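Local coordinates for terminase, small subunit (Thermus phage G20c, PDB 6EJQ), which forms a nine-subunit ring and probably recognises viral DNA at the packaging initiation site and regulates the ATPase of the large terminase subunit, at residues B[6-11]-B[43-48]; B[68-73]-B[131-136]. All blocks are in the same frame, centred on the assembly; numbering follows the deposited sequence.

How the contacts relate
From the N terminus, the chain builds helices 4-17, 22-33 and 39-53. Contact 1 (6-11 with 43-48) joins the first of these to the third and so closes a loop containing the second. The chain then enters helix 59-95, turns back, and returns along helix 112-139. Contact 2 (68-73 with 131-136) closes this second, longer excursion by pairing the two long helices. The two closures follow in series, neither nested nor crossed, and lie in the N-terminal and C-terminal domains respectively. The centres of contacts 1 and 2 are about 32 Å apart. Between their nearest atoms about 15 Å remain, so the two do not touch.

Contact 1: residues B[6-11]-B[43-48]; sequences VSFRDR and LHVLAE
A chi1 of 176° in Phe8 and of 172° in Val45 brings Phe8 CE2 and Val45 CG2 together across two helices. In Phe8 the torsion sets CG opposite the backbone N, and the ring extends until CE2 comes within 4.1 Å of Val45 CG2. In Val45 it places CG1 opposite the backbone N and CG2 opposite the carbonyl carbon, which splits the two methyls between different neighbours. The contact packs the first helix of the small N-terminal domain, a member of the helix-turn-helix clan, against its third, helix 4-17 against helix 39-53. The backbones of the two segments approach most closely where Arg9 CA lies 6.7 Å from Val45 CA.

That closeness explains the second methyl. Val45 CG1 settles against the root of Arg9, 4.3 Å from its CA and 4.4 Å from its CG, so it is the aliphatic base of the arginine that packs here. Phe8 and Val45 CG2 make an apolar contact, and no hydrogen bond crosses between the segments. The two segments together bury 121 Å², and the largest share is Val45's.

Phe8 also packs on Leu29 and Val33 of helix 22-33, while Val45 reaches Val12 farther along helix 4-17. These neighbours make the pair part of the apolar packing among all three helices, consistent with a domain whose likely role is DNA binding. Beyond its packed base, Arg9 bends at chi3 (54°) and brings its charged end back over its own helix, where NH1 forms a salt bridge with Asp10 OD1 at 3.0 Å.

Contact 2: residues B[68-73]-B[131-136]; sequences QALERA and TALLNS
Leu70, Ala132 and Leu133 meet with no flat group among them, so this contact has no ring or amide face to cover and no edge to approach; it consists of methyl and methine carbons. The forked end of Leu70 does the reaching, and each prong has its own partner. CD2 lies 3.9 Å from Ala132 CB. CD1, the prong extended along the side chain at a chi2 of -174°, approaches Leu133 CD2 at 3.7 Å and its CG at 3.9 Å. The two leucines cross at a slant, and Leu133 presents CD2, the branch that turns off its extended chain.

The backbones are farther apart than these carbons suggest, with 8.1 Å between Leu70 CA and Ala132 CA. Leucine reach bridges that distance where the small alanine faces it. Helices 59-95 and 112-139 run antiparallel here, forming the helical hairpin of the C-terminal domain.

On the second helix, Ser136 OG donates to Leu133 O over 2.9 Å, tilted 26° from the carbonyl plane, so the hydroxyl is satisfied within its own helix. Other subunits border the site: Leu133 and Ser136 pack on Pro57 of a second subunit, while Arg72 makes a salt bridge to Asp126 of a third. The chemistry is thus divided: apolar carbon contacts, burying 109 Å² without a hydrogen bond, join the hairpin's arms here, whereas the directional, charged interactions of Arg72 serve contacts between subunits of the ring.

Contact 1: residues B[6-11]-B[43-48]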
loop_
_atom_site.group_PDB
_atom_site.type_symbol
_atom_site.label_atom_id
_atom_site.label_comp_id
_atom_site.label_asym_id
_atom_site.label_seq_id
_atom_site.Cartn_x
_atom_site.Cartn_y
_atom_site.Cartn_z
ATOM N N VAL B 6 -10.074 17.988 41.328
ATOM C CA VAL B 6 -9.677 17.034 40.278
ATOM C C VAL B 6 -9.935 17.627 38.877
ATOM O O VAL B 6 -9.119 17.455 37.968
ATOM C CB VAL B 6 -10.382 15.656 40.463
ATOM C CG1 VAL B 6 -10.126 14.727 39.276
ATOM C CG2 VAL B 6 -9.919 14.992 41.762
ATOM N N SER B 7 -11.055 18.329 38.719
ATOM C CA SER B 7 -11.379 19.044 37.483
ATOM C C SER B 7 -10.295 20.054 37.093
ATOM O O SER B 7 -9.993 20.213 35.906
ATOM C CB SER B 7 -12.725 19.759 37.619
ATOM O OG SER B 7 -13.002 20.577 36.500
ATOM N N PHE B 8 -9.724 20.728 38.092
ATOM C CA PHE B 8 -8.615 21.661 37.882
ATOM C C PHE B 8 -7.349 20.904 37.478
ATOM O O PHE B 8 -6.703 21.272 36.496
ATOM C CB PHE B 8 -8.368 22.514 39.138
ATOM C CG PHE B 8 -7.172 23.427 39.039
ATOM C CD1 PHE B 8 -7.234 24.591 38.300
ATOM C CD2 PHE B 8 -5.988 23.124 39.701
ATOM C CE1 PHE B 8 -6.134 25.434 38.208
ATOM C CE2 PHE B 8 -4.886 23.964 39.622
ATOM C CZ PHE B 8 -4.960 25.123 38.871
ATOM N N ARG B 9 -7.004 19.857 38.231
ATOM C CA ARG B 9 -5.876 18.999 37.880
ATOM C C ARG B 9 -6.008 18.486 36.444
ATOM O O ARG B 9 -5.074 18.616 35.654
ATOM C CB ARG B 9 -5.739 17.811 38.837
ATOM C CG ARG B 9 -4.482 16.986 38.578
ATOM C CD ARG B 9 -4.349 15.746 39.457
ATOM N NE ARG B 9 -5.505 14.845 39.421
ATOM C CZ ARG B 9 -5.878 14.099 38.374
ATOM N NH1 ARG B 9 -5.210 14.133 37.214
ATOM N NH2 ARG B 9 -6.952 13.314 38.480
ATOM N N ASP B 10 -7.167 17.915 36.117
ATOM C CA ASP B 10 -7.392 17.327 34.791
ATOM C C ASP B 10 -7.262 18.354 33.682
ATOM O O ASP B 10 -6.664 18.065 32.649
ATOM C CB ASP B 10 -8.764 16.652 34.697
ATOM C CG ASP B 10 -8.845 15.369 35.500
ATOM O OD1 ASP B 10 -7.792 14.859 35.950
ATOM O OD2 ASP B 10 -9.981 14.869 35.679
ATOM N N ARG B 11 -7.809 19.546 33.903
ATOM C CA ARG B 11 -7.780 20.594 32.897
ATOM C C ARG B 11 -6.368 21.196 32.678
ATOM O O ARG B 11 -6.028 21.559 31.549
ATOM C CB ARG B 11 -8.819 21.669 33.219
ATOM C CG ARG B 11 -9.013 22.660 32.080
ATOM C CD ARG B 11 -10.437 23.188 31.963
ATOM N NE ARG B 11 -10.488 24.312 31.024
ATOM C CZ ARG B 11 -10.396 24.217 29.692
ATOM N NH1 ARG B 11 -10.260 23.037 29.076
ATOM N NH2 ARG B 11 -10.439 25.327 28.957
ATOM N N LEU B 43 3.249 24.357 36.820
ATOM C CA LEU B 43 4.405 23.459 36.710
ATOM C C LEU B 43 4.414 22.377 37.780
ATOM O O LEU B 43 4.722 21.223 37.487
ATOM C CB LEU B 43 5.723 24.251 36.758
ATOM C CG LEU B 43 6.086 25.026 35.492
ATOM C CD1 LEU B 43 7.278 25.932 35.760
ATOM C CD2 LEU B 43 6.389 24.083 34.330
ATOM N N HIS B 44 4.084 22.755 39.013
ATOM C CA HIS B 44 3.975 21.793 40.118
ATOM C C HIS B 44 2.831 20.819 39.886
ATOM O O HIS B 44 2.951 19.644 40.195
ATOM C CB HIS B 44 3.792 22.507 41.472
ATOM C CG HIS B 44 5.055 23.101 42.012
ATOM N ND1 HIS B 44 6.157 22.336 42.329
ATOM C CD2 HIS B 44 5.392 24.381 42.296
ATOM C CE1 HIS B 44 7.120 23.120 42.779
ATOM N NE2 HIS B 44 6.682 24.366 42.765
ATOM N N VAL B 45 1.724 21.320 39.350
ATOM C CA VAL B 45 0.564 20.487 39.054
ATOM C C VAL B 45 0.914 19.472 37.965
ATOM O O VAL B 45 0.576 18.294 38.096
ATOM C CB VAL B 45 -0.667 21.327 38.642
ATOM C CG1 VAL B 45 -1.808 20.441 38.148
ATOM C CG2 VAL B 45 -1.145 22.186 39.815
ATOM N N LEU B 46 1.604 19.922 36.915
ATOM C CA LEU B 46 2.037 19.010 35.856
ATOM C C LEU B 46 3.017 17.963 36.375
ATOM O O LEU B 46 2.891 16.787 36.039
ATOM C CB LEU B 46 2.640 19.764 34.672
ATOM C CG LEU B 46 1.661 20.614 33.868
ATOM C CD1 LEU B 46 2.427 21.504 32.900
ATOM C CD2 LEU B 46 0.648 19.772 33.113
ATOM N N ALA B 47 3.953 18.391 37.221
ATOM C CA ALA B 47 4.915 17.481 37.851
ATOM C C ALA B 47 4.230 16.433 38.716
ATOM O O ALA B 47 4.600 15.257 38.655
ATOM C CB ALA B 47 5.938 18.254 38.672
ATOM N N GLU B 48 3.238 16.849 39.507
ATOM C CA GLU B 48 2.453 15.897 40.317
ATOM C C GLU B 48 1.657 14.926 39.448
ATOM O O GLU B 48 1.626 13.730 39.723
ATOM C CB GLU B 48 1.489 16.615 41.279
ATOM C CG GLU B 48 2.139 17.321 42.463
ATOM C CD GLU B 48 2.987 16.412 43.343
ATOM O OE1 GLU B 48 2.481 15.380 43.825
ATOM O OE2 GLU B 48 4.169 16.746 43.555
#

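Contact 2: residues B[68-73]-B[131-136]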
loop_
_atom_site.group_PDB
_atom_site.type_symbol
_atom_site.label_atom_id
_atom_site.label_comp_id
_atom_site.label_asym_id
_atom_site.label_seq_id
_atom_site.Cartn_x
_atom_site.Cartn_y
_atom_site.Cartn_z
ATOM N N GLN B 68 -14.287 -2.860 28.046
ATOM C CA GLN B 68 -14.848 -1.611 27.525
ATOM C C GLN B 68 -14.582 -1.425 26.035
ATOM O O GLN B 68 -15.454 -0.984 25.314
ATOM C CB GLN B 68 -14.337 -0.403 28.306
ATOM C CG GLN B 68 -14.913 -0.334 29.716
ATOM C CD GLN B 68 -14.520 0.934 30.450
ATOM O OE1 GLN B 68 -15.002 2.023 30.131
ATOM N NE2 GLN B 68 -13.634 0.802 31.431
ATOM N N ALA B 69 -13.384 -1.772 25.580
ATOM C CA ALA B 69 -13.029 -1.658 24.158
ATOM C C ALA B 69 -13.935 -2.519 23.280
ATOM O O ALA B 69 -14.394 -2.074 22.222
ATOM C CB ALA B 69 -11.572 -2.030 23.938
ATOM N N LEU B 70 -14.199 -3.738 23.735
ATOM C CA LEU B 70 -15.041 -4.665 22.988
ATOM C C LEU B 70 -16.495 -4.221 22.955
ATOM O O LEU B 70 -17.147 -4.354 21.924
ATOM C CB LEU B 70 -14.908 -6.091 23.524
ATOM C CG LEU B 70 -13.496 -6.690 23.418
ATOM C CD1 LEU B 70 -13.500 -8.149 23.835
ATOM C CD2 LEU B 70 -12.900 -6.519 22.030
ATOM N N GLU B 71 -16.992 -3.656 24.048
ATOM C CA GLU B 71 -18.356 -3.126 24.064
ATOM C C GLU B 71 -18.489 -1.912 23.146
ATOM O O GLU B 71 -19.485 -1.776 22.434
ATOM C CB GLU B 71 -18.793 -2.771 25.493
ATOM C CG GLU B 71 -20.266 -2.368 25.663
ATOM C CD GLU B 71 -21.256 -3.471 25.287
ATOM O OE1 GLU B 71 -20.893 -4.669 25.297
ATOM O OE2 GLU B 71 -22.414 -3.129 24.969
ATOM N N ARG B 72 -17.492 -1.035 23.169
ATOM C CA ARG B 72 -17.494 0.139 22.309
ATOM C C ARG B 72 -17.500 -0.318 20.850
ATOM O O ARG B 72 -18.241 0.212 20.036
ATOM C CB ARG B 72 -16.283 1.054 22.582
ATOM C CG ARG B 72 -16.491 2.483 22.095
ATOM C CD ARG B 72 -15.194 3.200 21.744
ATOM N NE ARG B 72 -14.195 3.225 22.818
ATOM C CZ ARG B 72 -14.232 4.012 23.900
ATOM N NH1 ARG B 72 -15.247 4.836 24.134
ATOM N NH2 ARG B 72 -13.248 3.946 24.780
ATOM N N ALA B 73 -16.681 -1.312 20.534
ATOM C CA ALA B 73 -16.648 -1.875 19.195
ATOM C C ALA B 73 -18.006 -2.483 18.787
ATOM O O ALA B 73 -18.433 -2.300 17.644
ATOM C CB ALA B 73 -15.530 -2.900 19.084
ATOM N N THR B 131 -9.954 -12.306 18.757
ATOM C CA THR B 131 -8.524 -12.169 19.062
ATOM C C THR B 131 -8.299 -11.611 20.478
ATOM O O THR B 131 -7.552 -12.192 21.274
ATOM C CB THR B 131 -7.832 -11.271 18.018
ATOM O OG1 THR B 131 -7.945 -11.878 16.723
ATOM C CG2 THR B 131 -6.360 -11.056 18.349
ATOM N N ALA B 132 -8.973 -10.510 20.788
ATOM C CA ALA B 132 -8.871 -9.881 22.113
ATOM C C ALA B 132 -9.400 -10.773 23.242
ATOM O O ALA B 132 -8.790 -10.846 24.312
ATOM C CB ALA B 132 -9.583 -8.544 22.117
ATOM N N LEU B 133 -10.515 -11.464 23.004
ATOM C CA LEU B 133 -11.043 -12.409 23.990
ATOM C C LEU B 133 -10.064 -13.534 24.274
ATOM O O LEU B 133 -9.822 -13.853 25.435
ATOM C CB LEU B 133 -12.400 -12.980 23.558
ATOM C CG LEU B 133 -13.577 -12.002 23.634
ATOM C CD1 LEU B 133 -14.789 -12.605 22.948
ATOM C CD2 LEU B 133 -13.930 -11.605 25.061
ATOM N N LEU B 134 -9.522 -14.137 23.219
ATOM C CA LEU B 134 -8.487 -15.164 23.349
ATOM C C LEU B 134 -7.269 -14.687 24.142
ATOM O O LEU B 134 -6.771 -15.396 25.015
ATOM C CB LEU B 134 -8.000 -15.624 21.976
ATOM C CG LEU B 134 -8.790 -16.735 21.293
ATOM C CD1 LEU B 134 -8.341 -16.879 19.840
ATOM C CD2 LEU B 134 -8.627 -18.045 22.056
ATOM N N ASN B 135 -6.777 -13.507 23.792
ATOM C CA ASN B 135 -5.624 -12.920 24.454
ATOM C C ASN B 135 -5.887 -12.670 25.944
ATOM O O ASN B 135 -5.016 -12.898 26.767
ATOM C CB ASN B 135 -5.220 -11.618 23.756
ATOM C CG ASN B 135 -3.959 -11.025 24.332
ATOM O OD1 ASN B 135 -2.884 -11.583 24.161
ATOM N ND2 ASN B 135 -4.084 -9.890 25.025
ATOM N N SER B 136 -7.092 -12.228 26.281
ATOM C CA SER B 136 -7.444 -11.969 27.668
ATOM C C SER B 136 -7.515 -13.278 28.467
ATOM O O SER B 136 -7.092 -13.323 29.632
ATOM C CB SER B 136 -8.747 -11.169 27.762
ATOM O OG SER B 136 -9.864 -12.001 27.621
#